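Local coordinates for viral structural protein 4 (Bombyx mori cytoplasmic polyhedrosis virus, PDB 6TZ0), which binds GTP and accompanies the viral RNA-dependent RNA polymerase, probably acting as a nucleotide triphosphatase that supports transcription inside the capsid, at residues Leu280-Tyr286 / Ser311-Ile316; Met322-Ala328 / Thr544-Glu549. One frame throughout, in Å; residues are numbered along the deposited sequence.

From the N terminus, the loop after strand 266-271 runs through L280-Y286, passes into helix 290-296 and strand 297-299, and comes back at S311-I316; contact 1 closes that short excursion against the four-stranded antiparallel sheet. Strand 313-319 then leads directly to M322-A328 and helix 326-340. Contact 2 joins this stretch to T544-E549, more than 200 residues later, after the chain has built most of the parallel sheet, with its GTP-binding loop, and reached its outer strand 543-545. The two contacts follow in series and do not overlap. Their centres are about 25 Å apart, with contact 1 toward the periphery and contact 2 near the middle of the chain, against the polymerase.

Contact 1 of 2, residues Leu280-Tyr286 / Ser311-Ile316; sequences LDVGDDY and STIMKI
Lay S311-I316 down extended up to I313, turning a corner at M314 (-91/-34), then extended again through K315 and I316. Run L280-Y286 antiparallel beside it, with G283 nearest I313 (CA to CA 4.8 Å) and Y286 nearest S311 (CA to CA 5.3 Å). D281-D284 form a type II turn: V282 sits at -70/123 and G283 at 108/-7, where a side chain would clash with the preceding carbonyl. A very short hydrogen bond from D281 N to D284 OD2 (2.5 Å) braces it. S311 O lies 3.0 Å from Y286 N, S311 CB lies 4.1 Å from Y286 CB, and the S311 hydroxyl bonds to T261 O. At T312, CA makes a CA-H...O contact with D284 O (3.3 Å). I313 is the centre. Its backbone makes two weak hydrogen bonds, I313 N to D284 O (3.3 Å) and G283 N to I313 O (3.0 Å), and its mt side chain reaches under the turn, with I313 CD1 3.3 Å from D281 O and 3.8 Å from L280 CB. M314 points away, but M314 O lies 3.5 Å from V282 CG1, which is also 3.4 Å from I313 O. K315 points outward too, leaving K315 CA 4.2 Å from V282 CG2. I316, again mt, turns back to set I316 CD1 3.9 Å from L280 CB. M314 and K315 both face T259 of the neighbouring strand 255-261, a classic beta bulge. The whole is a tight turn packed on bulged strand 313-319, an outermost strand, within this chain, of the antiparallel sheet.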
loop_
_atom_site.group_PDB
_atom_site.type_symbol
_atom_site.label_atom_id
_atom_site.label_comp_id
_atom_site.label_asym_id
_atom_site.label_seq_id
_atom_site.Cartn_x
_atom_site.Cartn_y
_atom_site.Cartn_z
ATOM N N LEU B 280 -24.259 33.946 39.465
ATOM C CA LEU B 280 -23.602 33.313 40.597
ATOM C C LEU B 280 -22.796 34.338 41.376
ATOM O O LEU B 280 -22.194 35.243 40.795
ATOM C CB LEU B 280 -22.679 32.181 40.146
ATOM C CG LEU B 280 -23.313 30.939 39.526
ATOM C CD1 LEU B 280 -22.236 30.012 39.018
ATOM C CD2 LEU B 280 -24.179 30.231 40.543
ATOM N N ASP B 281 -22.781 34.182 42.693
ATOM C CA ASP B 281 -22.009 35.012 43.603
ATOM C C ASP B 281 -21.088 34.123 44.429
ATOM O O ASP B 281 -21.141 32.897 44.345
ATOM C CB ASP B 281 -22.929 35.823 44.515
ATOM C CG ASP B 281 -23.773 36.812 43.754
ATOM O OD1 ASP B 281 -23.334 37.252 42.672
ATOM O OD2 ASP B 281 -24.873 37.155 44.236
ATOM N N VAL B 282 -20.242 34.755 45.238
ATOM C CA VAL B 282 -19.333 34.019 46.110
ATOM C C VAL B 282 -20.136 33.353 47.219
ATOM O O VAL B 282 -20.861 34.017 47.967
ATOM C CB VAL B 282 -18.254 34.943 46.683
ATOM C CG1 VAL B 282 -17.411 34.203 47.694
ATOM C CG2 VAL B 282 -17.380 35.475 45.573
ATOM N N GLY B 283 -20.014 32.033 47.324
ATOM C CA GLY B 283 -20.725 31.259 48.316
ATOM C C GLY B 283 -21.834 30.406 47.756
ATOM O O GLY B 283 -22.414 29.609 48.502
ATOM N N ASP B 284 -22.147 30.544 46.470
ATOM C CA ASP B 284 -23.239 29.794 45.876
ATOM C C ASP B 284 -22.859 28.333 45.685
ATOM O O ASP B 284 -21.691 27.975 45.527
ATOM C CB ASP B 284 -23.647 30.397 44.535
ATOM C CG ASP B 284 -24.370 31.708 44.688
ATOM O OD1 ASP B 284 -24.999 31.918 45.742
ATOM O OD2 ASP B 284 -24.325 32.524 43.747
ATOM N N ASP B 285 -23.877 27.491 45.683
ATOM C CA ASP B 285 -23.731 26.050 45.619
ATOM C C ASP B 285 -23.392 25.621 44.194
ATOM O O ASP B 285 -23.636 26.344 43.227
ATOM C CB ASP B 285 -25.024 25.396 46.102
ATOM C CG ASP B 285 -24.876 23.923 46.370
ATOM O OD1 ASP B 285 -24.272 23.568 47.402
ATOM O OD2 ASP B 285 -25.367 23.117 45.551
ATOM N N TYR B 286 -22.799 24.433 44.080
ATOM C CA TYR B 286 -22.459 23.882 42.775
ATOM C C TYR B 286 -23.698 23.486 41.985
ATOM O O TYR B 286 -23.697 23.573 40.754
ATOM C CB TYR B 286 -21.532 22.684 42.959
ATOM C CG TYR B 286 -21.103 21.983 41.694
ATOM C CD1 TYR B 286 -20.152 22.539 40.854
ATOM C CD2 TYR B 286 -21.631 20.747 41.356
ATOM C CE1 TYR B 286 -19.751 21.888 39.706
ATOM C CE2 TYR B 286 -21.236 20.090 40.216
ATOM C CZ TYR B 286 -20.301 20.665 39.394
ATOM O OH TYR B 286 -19.906 20.013 38.254
ATOM N N SER B 311 -19.474 21.666 46.513
ATOM C CA SER B 311 -18.547 22.750 46.237
ATOM C C SER B 311 -19.257 24.092 46.269
ATOM O O SER B 311 -20.382 24.228 45.787
ATOM C CB SER B 311 -17.899 22.550 44.874
ATOM O OG SER B 311 -17.119 21.373 44.865
ATOM N N THR B 312 -18.593 25.086 46.847
ATOM C CA THR B 312 -19.064 26.462 46.867
ATOM C C THR B 312 -18.034 27.351 46.188
ATOM O O THR B 312 -16.894 26.949 45.959
ATOM C CB THR B 312 -19.323 26.944 48.297
ATOM O OG1 THR B 312 -18.096 26.936 49.032
ATOM C CG2 THR B 312 -20.320 26.041 48.992
ATOM N N ILE B 313 -18.440 28.570 45.867
ATOM C CA ILE B 313 -17.595 29.491 45.119
ATOM C C ILE B 313 -16.732 30.289 46.085
ATOM O O ILE B 313 -17.242 30.903 47.025
ATOM C CB ILE B 313 -18.440 30.423 44.239
ATOM C CG1 ILE B 313 -19.129 29.628 43.137
ATOM C CG2 ILE B 313 -17.581 31.468 43.614
ATOM C CD1 ILE B 313 -20.135 30.406 42.356
ATOM N N MET B 314 -15.421 30.284 45.847
ATOM C CA MET B 314 -14.502 31.123 46.601
ATOM C C MET B 314 -14.288 32.482 45.956
ATOM O O MET B 314 -14.117 33.471 46.675
ATOM C CB MET B 314 -13.149 30.428 46.748
ATOM C CG MET B 314 -13.190 29.124 47.503
ATOM S SD MET B 314 -11.603 28.274 47.495
ATOM C CE MET B 314 -10.657 29.303 48.608
ATOM N N LYS B 315 -14.301 32.560 44.623
ATOM C CA LYS B 315 -13.974 33.784 43.903
ATOM C C LYS B 315 -14.444 33.665 42.458
ATOM O O LYS B 315 -14.280 32.613 41.842
ATOM C CB LYS B 315 -12.464 34.043 43.945
ATOM C CG LYS B 315 -12.033 35.361 43.366
ATOM C CD LYS B 315 -10.541 35.546 43.519
ATOM C CE LYS B 315 -10.093 36.864 42.928
ATOM N NZ LYS B 315 -8.626 37.048 43.062
ATOM N N ILE B 316 -15.036 34.741 41.929
ATOM C CA ILE B 316 -15.370 34.862 40.510
ATOM C C ILE B 316 -14.794 36.169 39.987
ATOM O O ILE B 316 -15.077 37.239 40.534
ATOM C CB ILE B 316 -16.887 34.831 40.244
ATOM C CG1 ILE B 316 -17.483 33.484 40.587
ATOM C CG2 ILE B 316 -17.187 35.073 38.785
ATOM C CD1 ILE B 316 -18.986 33.468 40.514
#

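Contact 2 of 2, residues Met322-Ala328 / Thr544-Glu549; sequences MNPSGGA and TVYPFE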
loop_
_atom_site.group_PDB
_atom_site.type_symbol
_atom_site.label_atom_id
_atom_site.label_comp_id
_atom_site.label_asym_id
_atom_site.label_seq_id
_atom_site.Cartn_x
_atom_site.Cartn_y
_atom_site.Cartn_z
ATOM N N MET B 322 -12.676 31.217 26.231
ATOM C CA MET B 322 -11.951 30.149 25.567
ATOM C C MET B 322 -12.293 30.095 24.085
ATOM O O MET B 322 -13.410 30.404 23.668
ATOM C CB MET B 322 -12.294 28.809 26.205
ATOM C CG MET B 322 -11.895 28.700 27.647
ATOM S SD MET B 322 -12.283 27.111 28.378
ATOM C CE MET B 322 -14.036 27.299 28.641
ATOM N N ASN B 323 -11.327 29.689 23.297
ATOM C CA ASN B 323 -11.562 29.452 21.894
ATOM C C ASN B 323 -11.622 27.956 21.635
ATOM O O ASN B 323 -10.849 27.200 22.229
ATOM C CB ASN B 323 -10.459 30.070 21.034
ATOM C CG ASN B 323 -10.341 31.559 21.232
ATOM O OD1 ASN B 323 -9.324 32.049 21.711
ATOM N ND2 ASN B 323 -11.389 32.289 20.879
ATOM N N PRO B 324 -12.540 27.496 20.790
ATOM C CA PRO B 324 -12.642 26.058 20.530
ATOM C C PRO B 324 -11.473 25.525 19.716
ATOM O O PRO B 324 -10.836 26.246 18.948
ATOM C CB PRO B 324 -13.960 25.933 19.763
ATOM C CG PRO B 324 -14.193 27.273 19.190
ATOM C CD PRO B 324 -13.640 28.246 20.165
ATOM N N SER B 325 -11.195 24.239 19.906
ATOM C CA SER B 325 -10.098 23.573 19.224
ATOM C C SER B 325 -10.399 23.401 17.739
ATOM O O SER B 325 -11.551 23.349 17.311
ATOM C CB SER B 325 -9.833 22.210 19.856
ATOM O OG SER B 325 -8.825 21.507 19.156
ATOM N N GLY B 326 -9.339 23.299 16.951
ATOM C CA GLY B 326 -9.487 23.160 15.520
ATOM C C GLY B 326 -9.900 21.771 15.091
ATOM O O GLY B 326 -10.738 21.621 14.196
ATOM N N GLY B 327 -9.326 20.745 15.721
ATOM C CA GLY B 327 -9.680 19.382 15.367
ATOM C C GLY B 327 -11.072 18.997 15.809
ATOM O O GLY B 327 -11.757 18.235 15.118
ATOM N N ALA B 328 -11.509 19.527 16.953
ATOM C CA ALA B 328 -12.862 19.290 17.432
ATOM C C ALA B 328 -13.888 19.863 16.469
ATOM O O ALA B 328 -14.808 19.158 16.038
ATOM C CB ALA B 328 -13.030 19.896 18.821
ATOM N N THR B 544 -11.015 14.894 21.357
ATOM C CA THR B 544 -11.680 15.313 22.579
ATOM C C THR B 544 -12.452 16.600 22.327
ATOM O O THR B 544 -11.900 17.570 21.803
ATOM C CB THR B 544 -10.658 15.507 23.696
ATOM O OG1 THR B 544 -9.974 14.272 23.924
ATOM C CG2 THR B 544 -11.337 15.927 24.969
ATOM N N VAL B 545 -13.735 16.594 22.681
ATOM C CA VAL B 545 -14.640 17.704 22.420
ATOM C C VAL B 545 -15.336 18.061 23.728
ATOM O O VAL B 545 -15.777 17.171 24.459
ATOM C CB VAL B 545 -15.673 17.344 21.331
ATOM C CG1 VAL B 545 -16.599 18.485 21.074
ATOM C CG2 VAL B 545 -14.999 16.972 20.038
ATOM N N TYR B 546 -15.415 19.358 24.035
ATOM C CA TYR B 546 -16.179 19.885 25.155
ATOM C C TYR B 546 -17.573 20.294 24.697
ATOM O O TYR B 546 -17.810 20.449 23.497
ATOM C CB TYR B 546 -15.440 21.070 25.773
ATOM C CG TYR B 546 -14.174 20.679 26.482
ATOM C CD1 TYR B 546 -14.219 19.972 27.671
ATOM C CD2 TYR B 546 -12.940 21.065 25.996
ATOM C CE1 TYR B 546 -13.071 19.617 28.326
ATOM C CE2 TYR B 546 -11.785 20.723 26.654
ATOM C CZ TYR B 546 -11.854 20.001 27.819
ATOM O OH TYR B 546 -10.702 19.657 28.478
ATOM N N PRO B 547 -18.539 20.440 25.623
ATOM C CA PRO B 547 -19.896 20.846 25.209
ATOM C C PRO B 547 -20.009 22.204 24.529
ATOM O O PRO B 547 -20.818 22.343 23.598
ATOM C CB PRO B 547 -20.670 20.816 26.531
ATOM C CG PRO B 547 -20.005 19.790 27.313
ATOM C CD PRO B 547 -18.555 19.898 26.996
ATOM N N PHE B 548 -19.236 23.210 24.950
ATOM C CA PHE B 548 -19.349 24.513 24.298
ATOM C C PHE B 548 -18.799 24.459 22.882
ATOM O O PHE B 548 -19.239 25.220 22.019
ATOM C CB PHE B 548 -18.648 25.605 25.122
ATOM C CG PHE B 548 -17.147 25.606 25.011
ATOM C CD1 PHE B 548 -16.381 24.729 25.753
ATOM C CD2 PHE B 548 -16.499 26.533 24.208
ATOM C CE1 PHE B 548 -15.011 24.740 25.650
ATOM C CE2 PHE B 548 -15.126 26.547 24.106
ATOM C CZ PHE B 548 -14.384 25.657 24.829
ATOM N N GLU B 549 -17.883 23.526 22.620
ATOM C CA GLU B 549 -17.396 23.306 21.264
ATOM C C GLU B 549 -18.472 22.688 20.379
ATOM O O GLU B 549 -18.609 23.061 19.209
ATOM C CB GLU B 549 -16.150 22.430 21.315
ATOM C CG GLU B 549 -14.992 23.114 22.005
ATOM C CD GLU B 549 -13.770 22.235 22.142
ATOM O OE1 GLU B 549 -13.871 21.017 21.909
ATOM O OE2 GLU B 549 -12.692 22.771 22.461
#
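This is a buried junction between two helix starts: the lead-in and first turn of helix 326-340 meet the end of strand 543-545, the outer strand of the parallel sheet, and the helix 547-556 that follows it. E549 holds the junction together. E549 OE1 accepts the N-H of Y546 (Y546 N to E549 OE1 3.1 Å), the N-cap of its own helix, which is the side-chain-to-backbone half of a capping box. E549 OE2 takes a weak hydrogen bond from S325 N (3.3 Å), at the N-cap of the other helix. P324 CB packs on E549 CG (3.7 Å); A328 CB sits 3.4 Å from E549 OE1 and packs on V545 CG2 (3.7 Å). Further out, M322 makes a Met-aromatic contact with F548: M322 SD stands 5.1 Å from the F548 ring centroid, obliquely, with M322 CE over one face, and M322 CB touches F548 CZ at 4.0 Å. R377 of the polymerase chain forms a salt bridge with E549 OE2 and a weak hydrogen bond with T544 O. One buried acid thus meets two helix N-termini while a polymerase arginine balances its charge, making this internal junction part of the interface between the proteins.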